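Local coordinates for geranyltranstransferase (Campylobacter jejuni, PDB 3NPK), which catalyses the condensation of geranyl diphosphate with isopentenyl diphosphate to farnesyl diphosphate, releasing pyrophosphate, at residues Gly208-Ile213 and Lys251-Leu256; Asn214-Asp219 and Asn238-Leu243. All coordinates share one frame; numbering follows the deposited sequence. Where two conformers were deposited one is given.

Contact 1: residues Gly208-Ile213 and Lys251-Leu256; sequences GLIFQI and KTKENL
Leu-256 is the chief bump in this helix pairing, and Leu-209, Ile-210 and Ile-213 form the hollow that receives it. Its CG stands beside its own backbone N (chi1 -72°), which directs the branch across the gap. There CD1 settles between two methyls, 3.6 Å from CD1 of Ile-213 and 3.7 Å from CD2 of Leu-209, and both of these side chains cross the leucine at about a right angle. The third wall is Ile-210, whose CG1 lies 3.6 Å from CB of Leu-256 as the two side chains slide past each other in opposite directions; its CD1 reaches on to the leucine carbonyl. One turn back, Thr-252 offers its methyl, CG2, to the tip of Ile-213, 4.0 Å from CD1, while its hydroxyl is hydrogen-bonded to the carbonyl of Gln-248. Ile-213 also sets CG2 against CB of Lys-253 at 3.9 Å. Bent at chi3, the lysine chain carries NZ away to a weak hydrogen bond with Asn-214. No hydrogen bond joins the two segments; the seam is aliphatic, built from leucine and isoleucine branches, a threonine methyl and the lower part of the Lys-253 chain. The short axes approach to 9.6 Å and run nearly antiparallel, at 153°. The contact joins helix 194-220, which carries the aspartate-rich DDIID sequence, to helix 246-265 in the family's all-alpha isoprenoid synthase fold.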
# COMPACT_ATOMS: atom_id res chain seq x y z
N GLY A 208 -9.06 18.18 -11.21
CA GLY A 208 -8.08 17.27 -11.78
C GLY A 208 -8.10 17.29 -13.29
O GLY A 208 -7.05 17.33 -13.94
N LEU A 209 -9.30 17.24 -13.87
CA LEU A 209 -9.47 17.28 -15.32
C LEU A 209 -8.99 18.60 -15.90
O LEU A 209 -8.29 18.64 -16.91
CB LEU A 209 -10.95 17.07 -15.65
CG LEU A 209 -11.41 17.21 -17.10
CD1 LEU A 209 -10.70 16.19 -17.96
CD2 LEU A 209 -12.92 17.02 -17.14
N ILE A 210 -9.38 19.70 -15.26
CA ILE A 210 -8.95 21.02 -15.69
C ILE A 210 -7.43 21.09 -15.76
O ILE A 210 -6.86 21.60 -16.72
CB ILE A 210 -9.46 22.12 -14.74
CG1 ILE A 210 -10.97 22.33 -14.94
CG2 ILE A 210 -8.72 23.44 -14.99
CD1 ILE A 210 -11.61 23.14 -13.84
N PHE A 211 -6.76 20.56 -14.74
CA PHE A 211 -5.31 20.66 -14.70
C PHE A 211 -4.68 19.93 -15.88
O PHE A 211 -3.72 20.41 -16.48
CB PHE A 211 -4.74 20.09 -13.40
CG PHE A 211 -5.14 20.85 -12.17
CD1 PHE A 211 -5.58 22.16 -12.25
CD2 PHE A 211 -5.05 20.25 -10.92
CE1 PHE A 211 -5.93 22.86 -11.10
CE2 PHE A 211 -5.40 20.94 -9.77
CZ PHE A 211 -5.84 22.25 -9.87
N GLN A 212 -5.22 18.76 -16.23
CA GLN A 212 -4.66 17.98 -17.33
C GLN A 212 -4.92 18.61 -18.69
O GLN A 212 -4.05 18.60 -19.57
CB GLN A 212 -5.19 16.54 -17.28
CG GLN A 212 -4.66 15.76 -16.09
CD GLN A 212 -3.15 15.78 -16.04
OE1 GLN A 212 -2.48 15.54 -17.04
NE2 GLN A 212 -2.59 16.05 -14.86
N ILE A 213 -6.12 19.16 -18.88
CA ILE A 213 -6.41 19.87 -20.13
C ILE A 213 -5.48 21.05 -20.26
O ILE A 213 -4.91 21.29 -21.33
CB ILE A 213 -7.86 20.37 -20.19
CG1 ILE A 213 -8.84 19.21 -20.09
CG2 ILE A 213 -8.09 21.17 -21.49
CD1 ILE A 213 -10.29 19.65 -19.96
N LYS A 251 -11.55 26.30 -24.90
CA LYS A 251 -12.95 26.58 -24.60
C LYS A 251 -13.48 25.60 -23.56
O LYS A 251 -14.26 25.97 -22.68
CB LYS A 251 -13.77 26.53 -25.89
CG LYS A 251 -15.10 25.82 -25.80
CD LYS A 251 -16.25 26.77 -25.49
CE LYS A 251 -17.58 26.15 -25.93
NZ LYS A 251 -18.75 26.74 -25.21
N THR A 252 -13.05 24.34 -23.65
CA THR A 252 -13.47 23.32 -22.69
C THR A 252 -12.91 23.61 -21.30
O THR A 252 -13.63 23.53 -20.32
CB THR A 252 -13.03 21.91 -23.13
OG1 THR A 252 -13.66 21.59 -24.38
CG2 THR A 252 -13.42 20.88 -22.09
N LYS A 253 -11.62 23.92 -21.23
CA LYS A 253 -11.01 24.28 -19.96
C LYS A 253 -11.71 25.50 -19.36
O LYS A 253 -11.98 25.54 -18.16
CB LYS A 253 -9.52 24.57 -20.14
CG LYS A 253 -8.82 25.01 -18.87
CD LYS A 253 -7.42 25.56 -19.12
CE LYS A 253 -7.47 26.97 -19.69
NZ LYS A 253 -6.20 27.72 -19.44
N GLU A 254 -12.02 26.48 -20.20
CA GLU A 254 -12.65 27.70 -19.71
C GLU A 254 -14.06 27.42 -19.21
O GLU A 254 -14.48 27.94 -18.16
CB GLU A 254 -12.61 28.80 -20.77
CG GLU A 254 -11.20 29.35 -21.00
CD GLU A 254 -11.08 30.29 -22.20
OE1 GLU A 254 -12.05 30.41 -22.97
OE2 GLU A 254 -10.01 30.92 -22.36
N ASN A 255 -14.81 26.60 -19.94
CA ASN A 255 -16.13 26.19 -19.48
C ASN A 255 -16.08 25.48 -18.12
O ASN A 255 -16.87 25.77 -17.21
CB ASN A 255 -16.82 25.28 -20.50
CG ASN A 255 -17.29 26.04 -21.73
OD1 ASN A 255 -17.41 27.27 -21.71
ND2 ASN A 255 -17.56 25.31 -22.81
N LEU A 256 -15.13 24.56 -17.99
CA LEU A 256 -14.96 23.81 -16.75
C LEU A 256 -14.58 24.72 -15.59
O LEU A 256 -15.11 24.56 -14.50
CB LEU A 256 -13.91 22.71 -16.92
CG LEU A 256 -14.40 21.54 -17.77
CD1 LEU A 256 -13.25 20.60 -18.09
CD2 LEU A 256 -15.55 20.80 -17.09

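Contact 2: residues Asn214-Asp219 and Asn238-Leu243; sequences NDDIID and NSFVNL
Asp-215 and Asp-216 open the sequence DDIID, which matches the second aspartate-rich motif of prenyl synthases. Asp-216 carries the contact: with CG beside its backbone N (chi1 -74°), it brings OD2 to within 2.7 Å of Phe-240 N. This hydrogen bond is nearly straight (171°), the donor approaching from above the carboxylate plane. The same OD2 lies 3.2 Å from CD2 of the Phe-240 ring, which meets the carboxylate obliquely. Phe-240 is the first residue of its helix, so the carboxylate charge probably gains from the helix dipole. Ser-239, the N-cap, supports this end separately: its OG accepts from Asn-242 N at 3.1 Å and, weakly, from Val-241 N. Beyond the aspartate, CG2 of Val-241 rests 3.4 Å from the carbonyl O of Asp-216, and the same methyl is 4.1 Å from CG1 of Ile-217. The short helix 240-244 thus butts by its N-terminal end against helix 194-220, with Phe-240 reaching Leu-164 and Leu-167 of helix 164-189 and Ile-217 packing on Leu-246 and Ile-250 of helix 246-265.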
# COMPACT_ATOMS: atom_id res chain seq x y z
N ASN A 214 -5.30 21.78 -19.16
CA ASN A 214 -4.39 22.93 -19.13
C ASN A 214 -2.97 22.53 -19.53
O ASN A 214 -2.31 23.26 -20.27
CB ASN A 214 -4.38 23.57 -17.73
CG ASN A 214 -3.44 24.76 -17.64
OD1 ASN A 214 -3.63 25.77 -18.32
ND2 ASN A 214 -2.41 24.65 -16.80
N ASP A 215 -2.51 21.39 -19.04
CA ASP A 215 -1.18 20.89 -19.42
C ASP A 215 -1.07 20.62 -20.92
O ASP A 215 -0.08 20.97 -21.55
CB ASP A 215 -0.82 19.64 -18.62
CG ASP A 215 -0.51 19.95 -17.18
OD1 ASP A 215 -0.38 21.14 -16.83
OD2 ASP A 215 -0.41 19.00 -16.38
N ASP A 216 -2.09 19.98 -21.49
CA ASP A 216 -2.08 19.69 -22.92
C ASP A 216 -2.06 20.99 -23.74
O ASP A 216 -1.45 21.06 -24.80
CB ASP A 216 -3.27 18.83 -23.33
CG ASP A 216 -3.13 17.38 -22.89
OD1 ASP A 216 -2.09 17.04 -22.28
OD2 ASP A 216 -4.06 16.59 -23.15
N ILE A 217 -2.74 22.02 -23.24
CA ILE A 217 -2.76 23.30 -23.94
C ILE A 217 -1.39 23.94 -23.86
O ILE A 217 -0.86 24.43 -24.86
CB ILE A 217 -3.82 24.25 -23.35
CG1 ILE A 217 -5.22 23.75 -23.71
CG2 ILE A 217 -3.63 25.67 -23.88
CD1 ILE A 217 -6.31 24.30 -22.80
N ILE A 218 -0.80 23.91 -22.67
CA ILE A 218 0.52 24.49 -22.44
C ILE A 218 1.61 23.83 -23.29
O ILE A 218 2.54 24.50 -23.76
CB ILE A 218 0.90 24.43 -20.96
CG1 ILE A 218 0.08 25.45 -20.17
CG2 ILE A 218 2.39 24.70 -20.77
CD1 ILE A 218 0.37 25.45 -18.68
N ASP A 219 1.49 22.53 -23.50
CA ASP A 219 2.48 21.80 -24.29
C ASP A 219 2.57 22.30 -25.73
O ASP A 219 3.66 22.39 -26.29
CB ASP A 219 2.21 20.30 -24.26
CG ASP A 219 2.61 19.67 -22.94
OD1 ASP A 219 3.27 20.35 -22.12
OD2 ASP A 219 2.27 18.48 -22.72
N ASN A 238 -1.50 11.03 -27.26
CA ASN A 238 -2.89 11.36 -26.96
C ASN A 238 -3.01 12.64 -26.16
O ASN A 238 -2.50 12.74 -25.05
CB ASN A 238 -3.55 10.23 -26.16
CG ASN A 238 -3.59 8.92 -26.92
OD1 ASN A 238 -4.27 8.80 -27.94
ND2 ASN A 238 -2.85 7.93 -26.43
N SER A 239 -3.69 13.64 -26.71
CA SER A 239 -3.89 14.87 -25.95
C SER A 239 -5.25 15.48 -26.24
O SER A 239 -5.85 15.23 -27.29
CB SER A 239 -2.76 15.87 -26.21
OG SER A 239 -3.13 16.85 -27.16
N PHE A 240 -5.73 16.29 -25.31
CA PHE A 240 -7.03 16.94 -25.47
C PHE A 240 -6.99 17.92 -26.64
O PHE A 240 -8.01 18.16 -27.30
CB PHE A 240 -7.42 17.66 -24.18
CG PHE A 240 -7.87 16.75 -23.06
CD1 PHE A 240 -9.15 16.21 -23.07
CD2 PHE A 240 -7.02 16.44 -22.01
CE1 PHE A 240 -9.57 15.38 -22.04
CE2 PHE A 240 -7.44 15.61 -20.98
CZ PHE A 240 -8.72 15.09 -20.99
N VAL A 241 -5.82 18.49 -26.89
CA VAL A 241 -5.65 19.43 -27.99
C VAL A 241 -5.72 18.72 -29.34
O VAL A 241 -6.34 19.21 -30.28
CB VAL A 241 -4.32 20.21 -27.87
CG1 VAL A 241 -4.13 21.11 -29.08
CG2 VAL A 241 -4.30 21.03 -26.58
N ASN A 242 -5.08 17.55 -29.43
CA ASN A 242 -5.12 16.76 -30.66
C ASN A 242 -6.54 16.32 -31.01
O ASN A 242 -6.93 16.34 -32.18
CB ASN A 242 -4.21 15.54 -30.54
CG ASN A 242 -2.75 15.91 -30.60
OD1 ASN A 242 -2.36 16.86 -31.28
ND2 ASN A 242 -1.92 15.15 -29.88
N LEU A 243 -7.29 15.91 -30.00
CA LEU A 243 -8.64 15.41 -30.21
C LEU A 243 -9.64 16.52 -30.46
O LEU A 243 -10.51 16.39 -31.34
CB LEU A 243 -9.09 14.59 -29.00
CG LEU A 243 -8.39 13.25 -28.77
CD1 LEU A 243 -8.90 12.59 -27.51
CD2 LEU A 243 -8.62 12.36 -29.97

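In the fold
Both contacts are built on helix 194-220, using its consecutive segments 208-213 and 214-219, and their centres lie about 10 Å apart on the same side of the chain's centre. The partners follow in reverse order: contact 2 is closed first, by helix 240-244, and contact 1 next, by helix 246-265, so contact 2 falls within the span of contact 1. Phe-240 bridges them by packing on Leu-209 and Ile-213, and the Lys-253 chain touches Ile-217. Together they fasten the chain after the unmodelled residues 222-237 back onto the helix carrying the DDIID motif, which, as in relatives, probably faces the diphosphate-Mg2+ site. The side chains of Ile-210 and Asp-216 are each about 13 Å from the bound pyrophosphate.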